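Udp-n-acetylglucosamine pyrophosphorylase (PDB 4BQH) probably catalyses the formation of UDP-N-acetylglucosamine and diphosphate from N-acetyl-alpha-D-glucosamine 1-phosphate and UTP. Local coordinates at residues 156-161 / 287-292; 294-299 / 422-427; 430-435 / 456-461; 488-493 / 525-530. One frame throughout, in Å; residues are numbered along the deposited sequence.

Contact 1: residues 156-161 / 287-292; sequences RRRQEI and NVADPV
A buried polar contact ties Arg-158 of helix 147-166 to the loop that runs from Asn-287 into the start of helix 291-300. Helix 147-166 lies in a beta-alpha-beta crossover, since the sheet strands 114-119 and 175-180, which precede and follow it, pair in parallel in the central sheet of this GT-A-clan enzyme. Arginine suits the place because its long chain packs while its end bonds. Its CG lies 3.5 Å from Val-288 O, and the bend at chi2 (-68°) then brings CD and the guanidinium over Pro-291. The proline CD sits centrally above one face of the group, 3.4 Å from Arg-158 CZ. Arg-158 NH2 donates to an in-plane lone pair of Asn-287 OD1 (2.8 Å, N-H...O angle 140°), and NH1 bonds to Tyr-106 OH. Asparagine fits here because its amide works both ways: ND2 donates to Glu-433. Asp-290 is the N-cap of helix 291-300, its OD1 accepting from Val-292 N at 2.9 Å while OD2 forms a salt bridge with Lys-307. Proline is well placed just after the cap, where a helix needs no donor NH. A water accepts from Arg-158 NE at 3.0 Å and donates to Val-288 O at 2.7 Å.

Contact 2: residues 294-299 / 422-427; sequences IGYAIE and AFRIMQ
Apolar contact comes first: Tyr-296, on the inner side of helix 291-300, lies against Met-426 and Arg-424 of strand 423-427. Its CG is anti to the backbone N (chi1 -176°), which sends the ring across to the strand, where Tyr-296 CE2 is 4.1 Å from Met-426 CB. The two side chains run alongside one another, pointing opposite ways. The sulfur adds a Met-aromatic contact, Met-426 SD standing 5.0 Å from the centroid of the Tyr-296 ring and 43° off its normal, an oblique approach. Methionine suits this buried site, being flexible, apolar and polarisable. Arg-424 lays its aliphatic stem by the ring, CB 3.7 Å from Tyr-296 CE2. Here the helix packs on one face of the mixed beta-sheet of this alpha/beta fold. It leads into strand 304-309, the parallel neighbour of 423-427; the axes of 294-299 and 423-427 approach to 9.8 Å, their directions 149° apart. Among polar groups, the Arg-424 guanidinium turns to a salt bridge with Glu-300 through NE, and Arg-424 NH1 donates to Phe-423 O at 2.9 Å. Tyrosine suits its place because its long flat ring spans from helix to strand; Tyr-296 OH lies 3.1 Å from Ile-425 O. The ring also meets that of Phe-83.

Contact 3: residues 430-435 / 456-461; sequences RDDEFG and LSQHTR
Asp-432 faces Gln-458 and Arg-461, which stand nearly one turn apart on helix 448-471. From its CB onward, the aspartate first meets the glutamine amide: NE2 of Gln-458 lies 3.6 Å from Asp-432 CB and 3.8 Å from Asp-432 CG, and the carboxylate and amide planes are only 6° apart. At the tip, Asp-432 OD1 takes a salt-bridging hydrogen bond from Arg-461 NH2 (2.7 Å, N-H...O angle 138°), the donor coming almost end-on to the oxygen. The other oxygen, OD2, has a long, weak ion pair with Arg-91. Arginine suits its exposed site because it can bend: chi3 of -61° folds the guanidinium back so that Ser-457 O and Gln-458 CA lie beneath one face. Water extends the join. One molecule links Asp-431 O (2.7 Å) to Arg-461 NH2, and another accepts from Gln-458 NE2 at 2.9 Å and donates to Asp-432 O. The result is a water-bridged surface salt bridge, clipping the short, weakly bonded turn at 430-433, just after sheet strand 423-427, onto helix 448-471.

Contact 4: residues 488-493 / 525-530; sequences AKEAVA and QLLRNP
The carboxylate of Glu-490, the flat side-chain group nearest to this contact, meets it only at a distance: Glu-490 OE1 is 4.2 Å from Leu-527 CD2. The rest is apolar helix-helix packing between helix 485-497 and the last turn of helix 519-528, in the C-terminal part of the chain. Ala-491 lets the two backbones come close, its CA being 5.5 Å from the CA of Leu-526. A small side chain suits this place because the neighbouring helix supplies the bulk. Leu-526 does so from inside the protein. Its CG lies anti to the carbonyl carbon (chi1 -68°), and Leu-526 CD1 rests 3.6 Å from Ala-491 CB. The same leucine also touches Leu-467 of helix 448-471, Met-495 and Ile-500, as befits a branched, wholly apolar residue shared by several elements. Leu-527 flanks the alanine nearer the solvent. Its CA-CB bond does not aim at helix 485-497, yet the end of the chain turns in, crossing Glu-490 at about a right angle. Glutamate fits this exposed rim, since its CB can pack on a leucine methyl while the carboxylate lies at the rim itself. The CD2 methyl of Leu-527 reaches 3.7 Å from Glu-490 CB and equally 3.7 Å from Ala-491 N.

How the contacts relate
The four contacts follow in series along the chain. Contacts 1 and 2 share helix 291-300, with centres 16 Å apart: contact 1 holds its start, contact 2 its body against the sheet, and Asp-290 OD2 packs on Met-426 CE at 4.1 Å. Contact 3 begins just after strand 423-427 of contact 2 and probably also bonds to contact 1, through Asn-287 ND2 and Glu-433 OE2 at 3.1 Å. Contacts 3 and 4 are about 8 Å apart at their nearest atoms, although helices 448-471 and 485-497 touch elsewhere. Contact 4 lies some 40 Å from contact 2, centre to centre. Helix 448-471 thus connects the GT-A-type sheet region with the C-terminal helices, which pack on it through Leu-467.

Contact 1: residues 156-161 / 287-292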
loop_
_atom_site.group_PDB
_atom_site.type_symbol
_atom_site.label_atom_id
_atom_site.label_comp_id
_atom_site.label_asym_id
_atom_site.label_seq_id
_atom_site.Cartn_x
_atom_site.Cartn_y
_atom_site.Cartn_z
ATOM N N ARG A 156 -12.199 7.463 8.177
ATOM C CA ARG A 156 -13.350 8.043 8.919
ATOM C C ARG A 156 -14.449 8.541 7.985
ATOM O O ARG A 156 -15.654 8.341 8.235
ATOM C CB ARG A 156 -12.871 9.163 9.853
ATOM C CG ARG A 156 -12.167 8.621 11.095
ATOM C CD ARG A 156 -11.343 9.673 11.801
ATOM N NE ARG A 156 -12.237 10.727 12.282
ATOM C CZ ARG A 156 -11.850 11.961 12.561
ATOM N NH1 ARG A 156 -10.564 12.313 12.461
ATOM N NH2 ARG A 156 -12.759 12.838 12.952
ATOM N N ARG A 157 -14.062 9.222 6.917
ATOM C CA ARG A 157 -15.043 9.714 5.953
ATOM C C ARG A 157 -15.793 8.588 5.217
ATOM O O ARG A 157 -17.026 8.632 5.085
ATOM C CB ARG A 157 -14.400 10.716 4.987
ATOM C CG ARG A 157 -15.379 11.355 4.030
ATOM C CD ARG A 157 -16.438 12.189 4.741
ATOM N NE ARG A 157 -17.331 12.691 3.708
ATOM C CZ ARG A 157 -18.640 12.814 3.816
ATOM N NH1 ARG A 157 -19.266 12.472 4.939
ATOM N NH2 ARG A 157 -19.315 13.289 2.780
ATOM N N ARG A 158 -15.052 7.587 4.744
ATOM C CA ARG A 158 -15.666 6.434 4.077
ATOM C C ARG A 158 -16.655 5.710 5.051
ATOM O O ARG A 158 -17.735 5.258 4.649
ATOM C CB ARG A 158 -14.596 5.467 3.545
ATOM C CG ARG A 158 -13.825 5.969 2.302
ATOM C CD ARG A 158 -14.669 6.059 1.026
ATOM N NE ARG A 158 -13.809 6.428 -0.108
ATOM C CZ ARG A 158 -14.235 6.827 -1.298
ATOM N NH1 ARG A 158 -15.525 6.948 -1.545
ATOM N NH2 ARG A 158 -13.354 7.091 -2.273
ATOM N N GLN A 159 -16.268 5.596 6.313
ATOM C CA GLN A 159 -17.117 4.953 7.347
ATOM C C GLN A 159 -18.399 5.750 7.527
ATOM O O GLN A 159 -19.505 5.189 7.590
ATOM C CB GLN A 159 -16.369 4.877 8.689
ATOM C CG GLN A 159 -15.330 3.753 8.761
ATOM C CD GLN A 159 -14.524 3.767 10.048
ATOM O OE1 GLN A 159 -13.768 2.836 10.332
ATOM N NE2 GLN A 159 -14.712 4.815 10.864
ATOM N N GLU A 160 -18.249 7.067 7.592
ATOM C CA GLU A 160 -19.400 7.984 7.726
ATOM C C GLU A 160 -20.362 7.886 6.543
ATOM O O GLU A 160 -21.587 7.860 6.750
ATOM C CB GLU A 160 -18.874 9.417 7.927
ATOM C CG GLU A 160 -19.930 10.487 8.139
ATOM C CD GLU A 160 -19.329 11.886 8.187
ATOM O OE1 GLU A 160 -18.127 12.064 7.849
ATOM O OE2 GLU A 160 -20.065 12.813 8.582
ATOM N N ILE A 161 -19.838 7.819 5.312
ATOM C CA ILE A 161 -20.708 7.672 4.134
ATOM C C ILE A 161 -21.435 6.317 4.144
ATOM O O ILE A 161 -22.645 6.264 3.886
ATOM C CB ILE A 161 -19.942 7.879 2.791
ATOM C CG1 ILE A 161 -19.364 9.310 2.700
ATOM C CG2 ILE A 161 -20.868 7.638 1.603
ATOM C CD1 ILE A 161 -18.332 9.474 1.591
ATOM N N ASN A 287 -6.662 6.115 -2.674
ATOM C CA ASN A 287 -8.095 6.042 -2.551
ATOM C C ASN A 287 -8.377 4.958 -1.507
ATOM O O ASN A 287 -8.579 3.777 -1.821
ATOM C CB ASN A 287 -8.724 5.753 -3.906
ATOM C CG ASN A 287 -10.223 5.918 -3.898
ATOM O OD1 ASN A 287 -10.829 6.081 -2.842
ATOM N ND2 ASN A 287 -10.824 5.879 -5.067
ATOM N N VAL A 288 -8.366 5.391 -0.250
ATOM C CA VAL A 288 -8.391 4.497 0.916
ATOM C C VAL A 288 -9.811 3.976 1.173
ATOM O O VAL A 288 -10.762 4.761 1.247
ATOM C CB VAL A 288 -7.863 5.235 2.164
ATOM C CG1 VAL A 288 -7.949 4.354 3.398
ATOM C CG2 VAL A 288 -6.436 5.694 1.925
ATOM N N ALA A 289 -9.937 2.652 1.334
ATOM C CA ALA A 289 -11.248 1.984 1.433
ATOM C C ALA A 289 -12.154 2.359 0.253
ATOM O O ALA A 289 -13.287 2.795 0.421
ATOM C CB ALA A 289 -11.911 2.261 2.787
ATOM N N ASP A 290 -11.624 2.217 -0.959
ATOM C CA ASP A 290 -12.326 2.621 -2.174
ATOM C C ASP A 290 -13.515 1.686 -2.402
ATOM O O ASP A 290 -13.302 0.514 -2.694
ATOM C CB ASP A 290 -11.340 2.493 -3.352
ATOM C CG ASP A 290 -11.952 2.793 -4.692
ATOM O OD1 ASP A 290 -13.158 3.058 -4.806
ATOM O OD2 ASP A 290 -11.177 2.780 -5.684
ATOM N N PRO A 291 -14.762 2.197 -2.271
ATOM C CA PRO A 291 -15.932 1.328 -2.412
ATOM C C PRO A 291 -16.133 0.793 -3.840
ATOM O O PRO A 291 -16.735 -0.268 -4.003
ATOM C CB PRO A 291 -17.098 2.243 -1.996
ATOM C CG PRO A 291 -16.629 3.626 -2.415
ATOM C CD PRO A 291 -15.160 3.606 -2.035
ATOM N N VAL A 292 -15.627 1.479 -4.861
ATOM C CA VAL A 292 -15.726 0.930 -6.244
ATOM C C VAL A 292 -14.784 -0.278 -6.408
ATOM O O VAL A 292 -15.159 -1.295 -6.996
ATOM C CB VAL A 292 -15.441 2.004 -7.307
ATOM C CG1 VAL A 292 -15.432 1.432 -8.728
ATOM C CG2 VAL A 292 -16.462 3.135 -7.176
HETATM O O HOH W 1 -10.992 7.228 0.267
#

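Contact 2: residues 294-299 / 422-427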
loop_
_atom_site.group_PDB
_atom_site.type_symbol
_atom_site.label_atom_id
_atom_site.label_comp_id
_atom_site.label_asym_id
_atom_site.label_seq_id
_atom_site.Cartn_x
_atom_site.Cartn_y
_atom_site.Cartn_z
ATOM N N ILE A 294 -13.692 -2.201 -3.973
ATOM C CA ILE A 294 -14.316 -3.260 -3.157
ATOM C C ILE A 294 -15.529 -3.898 -3.847
ATOM O O ILE A 294 -15.654 -5.130 -3.875
ATOM C CB ILE A 294 -14.689 -2.715 -1.766
ATOM C CG1 ILE A 294 -13.405 -2.302 -1.008
ATOM C CG2 ILE A 294 -15.511 -3.736 -0.959
ATOM C CD1 ILE A 294 -13.711 -1.339 0.152
ATOM N N GLY A 295 -16.403 -3.063 -4.384
ATOM C CA GLY A 295 -17.605 -3.549 -5.088
ATOM C C GLY A 295 -17.238 -4.382 -6.309
ATOM O O GLY A 295 -17.828 -5.444 -6.563
ATOM N N TYR A 296 -16.224 -3.928 -7.042
ATOM C CA TYR A 296 -15.720 -4.685 -8.194
ATOM C C TYR A 296 -15.207 -6.060 -7.760
ATOM O O TYR A 296 -15.513 -7.079 -8.398
ATOM C CB TYR A 296 -14.595 -3.887 -8.868
ATOM C CG TYR A 296 -14.021 -4.483 -10.133
ATOM C CD1 TYR A 296 -14.833 -4.839 -11.231
ATOM C CD2 TYR A 296 -12.643 -4.608 -10.264
ATOM C CE1 TYR A 296 -14.254 -5.355 -12.404
ATOM C CE2 TYR A 296 -12.058 -5.127 -11.417
ATOM C CZ TYR A 296 -12.856 -5.497 -12.471
ATOM O OH TYR A 296 -12.200 -5.980 -13.581
ATOM N N ALA A 297 -14.428 -6.122 -6.685
ATOM C CA ALA A 297 -13.935 -7.422 -6.227
ATOM C C ALA A 297 -15.097 -8.353 -5.884
ATOM O O ALA A 297 -15.087 -9.521 -6.246
ATOM C CB ALA A 297 -13.021 -7.258 -5.019
ATOM N N ILE A 298 -16.099 -7.804 -5.203
ATOM C CA ILE A 298 -17.233 -8.611 -4.744
ATOM C C ILE A 298 -18.048 -9.133 -5.933
ATOM O O ILE A 298 -18.353 -10.345 -6.005
ATOM C CB ILE A 298 -18.104 -7.826 -3.763
ATOM C CG1 ILE A 298 -17.343 -7.678 -2.433
ATOM C CG2 ILE A 298 -19.437 -8.557 -3.518
ATOM C CD1 ILE A 298 -17.929 -6.677 -1.459
ATOM N N GLU A 299 -18.385 -8.235 -6.856
ATOM C CA GLU A 299 -19.243 -8.600 -7.996
ATOM C C GLU A 299 -18.527 -9.523 -8.967
ATOM O O GLU A 299 -19.177 -10.391 -9.594
ATOM C CB GLU A 299 -19.816 -7.334 -8.672
ATOM C CG GLU A 299 -20.803 -6.573 -7.764
ATOM C CD GLU A 299 -22.068 -7.372 -7.398
ATOM O OE1 GLU A 299 -22.571 -8.156 -8.218
ATOM O OE2 GLU A 299 -22.551 -7.233 -6.264
ATOM N N ALA A 422 -9.992 -15.681 -10.980
ATOM C CA ALA A 422 -10.292 -14.901 -9.774
ATOM C C ALA A 422 -9.304 -13.736 -9.612
ATOM O O ALA A 422 -9.184 -13.159 -8.523
ATOM C CB ALA A 422 -10.296 -15.811 -8.547
ATOM N N PHE A 423 -8.612 -13.415 -10.715
ATOM C CA PHE A 423 -7.736 -12.225 -10.797
ATOM C C PHE A 423 -8.350 -11.148 -11.700
ATOM O O PHE A 423 -8.763 -11.432 -12.828
ATOM C CB PHE A 423 -6.351 -12.638 -11.335
ATOM C CG PHE A 423 -5.377 -11.481 -11.446
ATOM C CD1 PHE A 423 -4.554 -11.153 -10.367
ATOM C CD2 PHE A 423 -5.282 -10.738 -12.605
ATOM C CE1 PHE A 423 -3.654 -10.114 -10.458
ATOM C CE2 PHE A 423 -4.368 -9.684 -12.716
ATOM C CZ PHE A 423 -3.557 -9.374 -11.630
ATOM N N ARG A 424 -8.442 -9.918 -11.197
ATOM C CA ARG A 424 -8.976 -8.821 -12.007
ATOM C C ARG A 424 -8.067 -7.594 -11.964
ATOM O O ARG A 424 -7.358 -7.342 -10.979
ATOM C CB ARG A 424 -10.373 -8.423 -11.528
ATOM C CG ARG A 424 -11.445 -9.525 -11.622
ATOM C CD ARG A 424 -11.811 -9.718 -13.084
ATOM N NE ARG A 424 -12.847 -10.750 -13.270
ATOM C CZ ARG A 424 -12.614 -12.035 -13.509
ATOM N NH1 ARG A 424 -11.365 -12.513 -13.566
ATOM N NH2 ARG A 424 -13.654 -12.863 -13.674
ATOM N N ILE A 425 -8.105 -6.844 -13.057
ATOM C CA ILE A 425 -7.397 -5.564 -13.179
ATOM C C ILE A 425 -8.435 -4.453 -13.211
ATOM O O ILE A 425 -9.463 -4.568 -13.916
ATOM C CB ILE A 425 -6.625 -5.518 -14.506
ATOM C CG1 ILE A 425 -5.404 -6.454 -14.416
ATOM C CG2 ILE A 425 -6.205 -4.069 -14.835
ATOM C CD1 ILE A 425 -4.729 -6.748 -15.751
ATOM N N MET A 426 -8.166 -3.373 -12.474
ATOM C CA MET A 426 -8.971 -2.149 -12.566
ATOM C C MET A 426 -8.018 -1.021 -13.000
ATOM O O MET A 426 -7.135 -0.638 -12.251
ATOM C CB MET A 426 -9.662 -1.834 -11.230
ATOM C CG MET A 426 -10.629 -0.650 -11.309
ATOM S SD MET A 426 -11.634 -0.557 -9.797
ATOM C CE MET A 426 -10.505 0.141 -8.689
ATOM N N GLN A 427 -8.175 -0.563 -14.237
ATOM C CA GLN A 427 -7.308 0.481 -14.791
ATOM C C GLN A 427 -7.909 1.828 -14.372
ATOM O O GLN A 427 -9.040 2.118 -14.718
ATOM C CB GLN A 427 -7.220 0.359 -16.315
ATOM C CG GLN A 427 -6.312 1.404 -16.988
ATOM C CD GLN A 427 -4.920 0.876 -17.327
ATOM O OE1 GLN A 427 -4.222 0.319 -16.473
ATOM N NE2 GLN A 427 -4.511 1.062 -18.585
#

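Contact 3: residues 430-435 / 456-461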
loop_
_atom_site.group_PDB
_atom_site.type_symbol
_atom_site.label_atom_id
_atom_site.label_comp_id
_atom_site.label_asym_id
_atom_site.label_seq_id
_atom_site.Cartn_x
_atom_site.Cartn_y
_atom_site.Cartn_z
ATOM N N ARG A 430 -4.422 7.913 -13.238
ATOM C CA ARG A 430 -3.217 8.084 -12.418
ATOM C C ARG A 430 -3.289 9.363 -11.595
ATOM O O ARG A 430 -2.963 9.387 -10.418
ATOM C CB ARG A 430 -1.948 8.097 -13.290
ATOM C CG ARG A 430 -0.658 8.230 -12.476
ATOM C CD ARG A 430 0.550 8.470 -13.378
ATOM N NE ARG A 430 0.761 7.366 -14.314
ATOM C CZ ARG A 430 1.887 6.646 -14.406
ATOM N NH1 ARG A 430 2.920 6.878 -13.602
ATOM N NH2 ARG A 430 1.969 5.675 -15.312
ATOM N N ASP A 431 -3.740 10.426 -12.241
ATOM C CA ASP A 431 -3.725 11.717 -11.591
ATOM C C ASP A 431 -4.770 11.845 -10.482
ATOM O O ASP A 431 -4.723 12.810 -9.723
ATOM C CB ASP A 431 -3.827 12.828 -12.632
ATOM C CG ASP A 431 -2.536 12.991 -13.437
ATOM O OD1 ASP A 431 -1.615 12.155 -13.350
ATOM O OD2 ASP A 431 -2.432 13.983 -14.160
ATOM N N ASP A 432 -5.675 10.869 -10.370
ATOM C CA ASP A 432 -6.651 10.830 -9.288
ATOM C C ASP A 432 -6.231 9.858 -8.172
ATOM O O ASP A 432 -6.794 9.890 -7.070
ATOM C CB ASP A 432 -8.038 10.400 -9.819
ATOM C CG ASP A 432 -8.699 11.460 -10.698
ATOM O OD1 ASP A 432 -8.362 12.668 -10.572
ATOM O OD2 ASP A 432 -9.587 11.077 -11.496
ATOM N N GLU A 433 -5.247 9.001 -8.452
ATOM C CA GLU A 433 -5.063 7.792 -7.671
ATOM C C GLU A 433 -3.626 7.522 -7.226
ATOM O O GLU A 433 -3.416 6.719 -6.345
ATOM C CB GLU A 433 -5.565 6.585 -8.483
ATOM C CG GLU A 433 -7.066 6.563 -8.761
ATOM C CD GLU A 433 -7.851 5.729 -7.756
ATOM O OE1 GLU A 433 -7.255 4.878 -7.093
ATOM O OE2 GLU A 433 -9.078 5.914 -7.652
ATOM N N PHE A 434 -2.641 8.191 -7.824
ATOM C CA PHE A 434 -1.256 7.799 -7.597
ATOM C C PHE A 434 -0.323 9.011 -7.618
ATOM O O PHE A 434 -0.014 9.518 -8.690
ATOM C CB PHE A 434 -0.859 6.775 -8.687
ATOM C CG PHE A 434 0.558 6.242 -8.573
ATOM C CD1 PHE A 434 0.942 5.451 -7.495
ATOM C CD2 PHE A 434 1.495 6.533 -9.565
ATOM C CE1 PHE A 434 2.253 4.986 -7.396
ATOM C CE2 PHE A 434 2.797 6.040 -9.501
ATOM C CZ PHE A 434 3.174 5.253 -8.419
ATOM N N GLY A 435 0.133 9.414 -6.425
ATOM C CA GLY A 435 1.038 10.571 -6.204
ATOM C C GLY A 435 2.024 10.177 -5.112
ATOM O O GLY A 435 1.883 10.585 -3.945
ATOM N N LEU A 456 -4.263 19.043 -5.402
ATOM C CA LEU A 456 -5.008 20.283 -5.680
ATOM C C LEU A 456 -5.761 20.238 -7.001
ATOM O O LEU A 456 -6.913 20.661 -7.098
ATOM C CB LEU A 456 -4.082 21.499 -5.610
ATOM C CG LEU A 456 -3.358 21.748 -4.294
ATOM C CD1 LEU A 456 -2.694 23.119 -4.335
ATOM C CD2 LEU A 456 -4.280 21.638 -3.096
ATOM N N SER A 457 -5.141 19.677 -8.036
ATOM C CA SER A 457 -5.819 19.578 -9.314
ATOM C C SER A 457 -7.082 18.740 -9.259
ATOM O O SER A 457 -8.080 19.045 -9.930
ATOM C CB SER A 457 -4.880 19.023 -10.389
ATOM O OG SER A 457 -4.003 20.059 -10.777
ATOM N N GLN A 458 -7.040 17.692 -8.450
ATOM C CA GLN A 458 -8.187 16.823 -8.272
ATOM C C GLN A 458 -9.300 17.543 -7.503
ATOM O O GLN A 458 -10.462 17.500 -7.904
ATOM C CB GLN A 458 -7.772 15.574 -7.493
ATOM C CG GLN A 458 -8.929 14.608 -7.385
ATOM C CD GLN A 458 -8.584 13.361 -6.608
ATOM O OE1 GLN A 458 -7.804 13.392 -5.647
ATOM N NE2 GLN A 458 -9.186 12.266 -7.001
ATOM N N HIS A 459 -8.933 18.201 -6.408
ATOM C CA HIS A 459 -9.941 18.921 -5.598
ATOM C C HIS A 459 -10.575 20.048 -6.371
ATOM O O HIS A 459 -11.765 20.345 -6.206
ATOM C CB HIS A 459 -9.325 19.411 -4.299
ATOM C CG HIS A 459 -8.893 18.289 -3.398
ATOM N ND1 HIS A 459 -8.153 18.486 -2.302
ATOM C CD2 HIS A 459 -9.057 16.905 -3.524
ATOM C CE1 HIS A 459 -7.919 17.304 -1.714
ATOM N NE2 HIS A 459 -8.454 16.338 -2.480
ATOM N N THR A 460 -9.779 20.680 -7.228
ATOM C CA THR A 460 -10.255 21.748 -8.095
ATOM C C THR A 460 -11.305 21.231 -9.046
ATOM O O THR A 460 -12.310 21.888 -9.267
ATOM C CB THR A 460 -9.103 22.415 -8.876
ATOM O OG1 THR A 460 -8.145 22.932 -7.947
ATOM C CG2 THR A 460 -9.615 23.563 -9.737
ATOM N N ARG A 461 -11.079 20.047 -9.618
ATOM C CA ARG A 461 -12.086 19.446 -10.457
ATOM C C ARG A 461 -13.367 19.174 -9.668
ATOM O O ARG A 461 -14.459 19.396 -10.182
ATOM C CB ARG A 461 -11.584 18.142 -11.109
ATOM C CG ARG A 461 -10.610 18.377 -12.261
ATOM C CD ARG A 461 -10.164 17.078 -12.949
ATOM N NE ARG A 461 -9.447 16.133 -12.070
ATOM C CZ ARG A 461 -8.125 16.104 -11.899
ATOM N NH1 ARG A 461 -7.352 16.978 -12.529
ATOM N NH2 ARG A 461 -7.570 15.197 -11.107
HETATM O O HOH W 2 -4.796 15.432 -10.278
HETATM O O HOH W 3 -3.989 16.539 -12.754
HETATM O O HOH W 4 -9.864 9.590 -6.129
#

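Contact 4: residues 488-493 / 525-530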
loop_
_atom_site.group_PDB
_atom_site.type_symbol
_atom_site.label_atom_id
_atom_site.label_comp_id
_atom_site.label_asym_id
_atom_site.label_seq_id
_atom_site.Cartn_x
_atom_site.Cartn_y
_atom_site.Cartn_z
ATOM N N ALA A 488 -23.360 31.161 -8.922
ATOM C CA ALA A 488 -22.589 29.924 -9.083
ATOM C C ALA A 488 -21.877 29.921 -10.437
ATOM O O ALA A 488 -20.701 29.558 -10.542
ATOM C CB ALA A 488 -23.503 28.712 -8.935
ATOM N N LYS A 489 -22.599 30.353 -11.465
ATOM C CA LYS A 489 -22.082 30.500 -12.815
ATOM C C LYS A 489 -20.934 31.510 -12.846
ATOM O O LYS A 489 -19.888 31.260 -13.445
ATOM C CB LYS A 489 -23.220 30.962 -13.730
ATOM C CG LYS A 489 -23.250 30.331 -15.103
ATOM C CD LYS A 489 -24.672 30.384 -15.651
ATOM C CE LYS A 489 -25.008 29.110 -16.417
ATOM N NZ LYS A 489 -26.462 29.013 -16.718
ATOM N N GLU A 490 -21.129 32.650 -12.186
ATOM C CA GLU A 490 -20.054 33.644 -12.056
ATOM C C GLU A 490 -18.846 33.100 -11.289
ATOM O O GLU A 490 -17.694 33.347 -11.673
ATOM C CB GLU A 490 -20.565 34.914 -11.379
ATOM C CG GLU A 490 -21.312 35.851 -12.314
ATOM C CD GLU A 490 -22.284 36.768 -11.582
ATOM O OE1 GLU A 490 -22.157 36.940 -10.348
ATOM O OE2 GLU A 490 -23.190 37.311 -12.249
ATOM N N ALA A 491 -19.111 32.382 -10.200
ATOM C CA ALA A 491 -18.049 31.789 -9.388
ATOM C C ALA A 491 -17.181 30.805 -10.193
ATOM O O ALA A 491 -15.955 30.793 -10.036
ATOM C CB ALA A 491 -18.621 31.128 -8.141
ATOM N N VAL A 492 -17.809 30.012 -11.064
ATOM C CA VAL A 492 -17.083 29.068 -11.908
ATOM C C VAL A 492 -16.209 29.842 -12.882
ATOM O O VAL A 492 -15.065 29.455 -13.144
ATOM C CB VAL A 492 -18.017 28.124 -12.706
ATOM C CG1 VAL A 492 -17.211 27.215 -13.630
ATOM C CG2 VAL A 492 -18.859 27.287 -11.768
ATOM N N ALA A 493 -16.756 30.931 -13.429
ATOM C CA ALA A 493 -15.998 31.749 -14.370
ATOM C C ALA A 493 -14.758 32.334 -13.709
ATOM O O ALA A 493 -13.694 32.398 -14.342
ATOM C CB ALA A 493 -16.871 32.844 -14.987
ATOM N N GLN A 525 -16.282 33.869 -1.380
ATOM C CA GLN A 525 -14.837 34.118 -1.596
ATOM C C GLN A 525 -14.511 34.418 -3.039
ATOM O O GLN A 525 -13.728 35.331 -3.311
ATOM C CB GLN A 525 -14.019 32.894 -1.215
ATOM C CG GLN A 525 -13.953 32.629 0.269
ATOM C CD GLN A 525 -13.278 31.303 0.553
ATOM O OE1 GLN A 525 -13.901 30.235 0.441
ATOM N NE2 GLN A 525 -12.000 31.363 0.909
ATOM N N LEU A 526 -15.071 33.623 -3.954
ATOM C CA LEU A 526 -14.787 33.748 -5.378
ATOM C C LEU A 526 -15.261 35.078 -5.944
ATOM O O LEU A 526 -14.562 35.688 -6.769
ATOM C CB LEU A 526 -15.342 32.578 -6.194
ATOM C CG LEU A 526 -14.661 31.231 -5.939
ATOM C CD1 LEU A 526 -15.443 30.147 -6.666
ATOM C CD2 LEU A 526 -13.202 31.234 -6.392
ATOM N N LEU A 527 -16.429 35.533 -5.488
ATOM C CA LEU A 527 -16.958 36.790 -6.003
ATOM C C LEU A 527 -16.418 38.036 -5.305
ATOM O O LEU A 527 -16.454 39.115 -5.899
ATOM C CB LEU A 527 -18.499 36.803 -6.029
ATOM C CG LEU A 527 -19.236 35.629 -6.680
ATOM C CD1 LEU A 527 -20.741 35.744 -6.456
ATOM C CD2 LEU A 527 -18.924 35.492 -8.159
ATOM N N ARG A 528 -15.927 37.907 -4.075
ATOM C CA ARG A 528 -15.466 39.070 -3.299
ATOM C C ARG A 528 -13.944 39.268 -3.325
ATOM O O ARG A 528 -13.467 40.383 -3.529
ATOM C CB ARG A 528 -15.924 38.985 -1.845
ATOM C CG ARG A 528 -17.433 38.893 -1.614
ATOM C CD ARG A 528 -18.206 39.946 -2.393
ATOM N NE ARG A 528 -17.830 41.309 -1.978
ATOM C CZ ARG A 528 -18.348 42.432 -2.486
ATOM N NH1 ARG A 528 -19.288 42.374 -3.434
ATOM N NH2 ARG A 528 -17.916 43.622 -2.044
ATOM N N ASN A 529 -13.190 38.182 -3.101
ATOM C CA ASN A 529 -11.747 38.247 -2.977
ATOM C C ASN A 529 -11.138 36.842 -3.011
ATOM O O ASN A 529 -10.781 36.311 -1.959
ATOM C CB ASN A 529 -11.358 38.916 -1.654
ATOM C CG ASN A 529 -9.858 39.128 -1.508
ATOM O OD1 ASN A 529 -9.118 39.167 -2.483
ATOM N ND2 ASN A 529 -9.422 39.316 -0.285
ATOM N N PRO A 530 -11.000 36.268 -4.204
ATOM C CA PRO A 530 -10.566 34.854 -4.281
ATOM C C PRO A 530 -9.092 34.625 -3.862
ATOM O O PRO A 530 -8.193 35.304 -4.390
ATOM C CB PRO A 530 -10.788 34.499 -5.754
ATOM C CG PRO A 530 -10.775 35.793 -6.492
ATOM C CD PRO A 530 -11.300 36.836 -5.535
#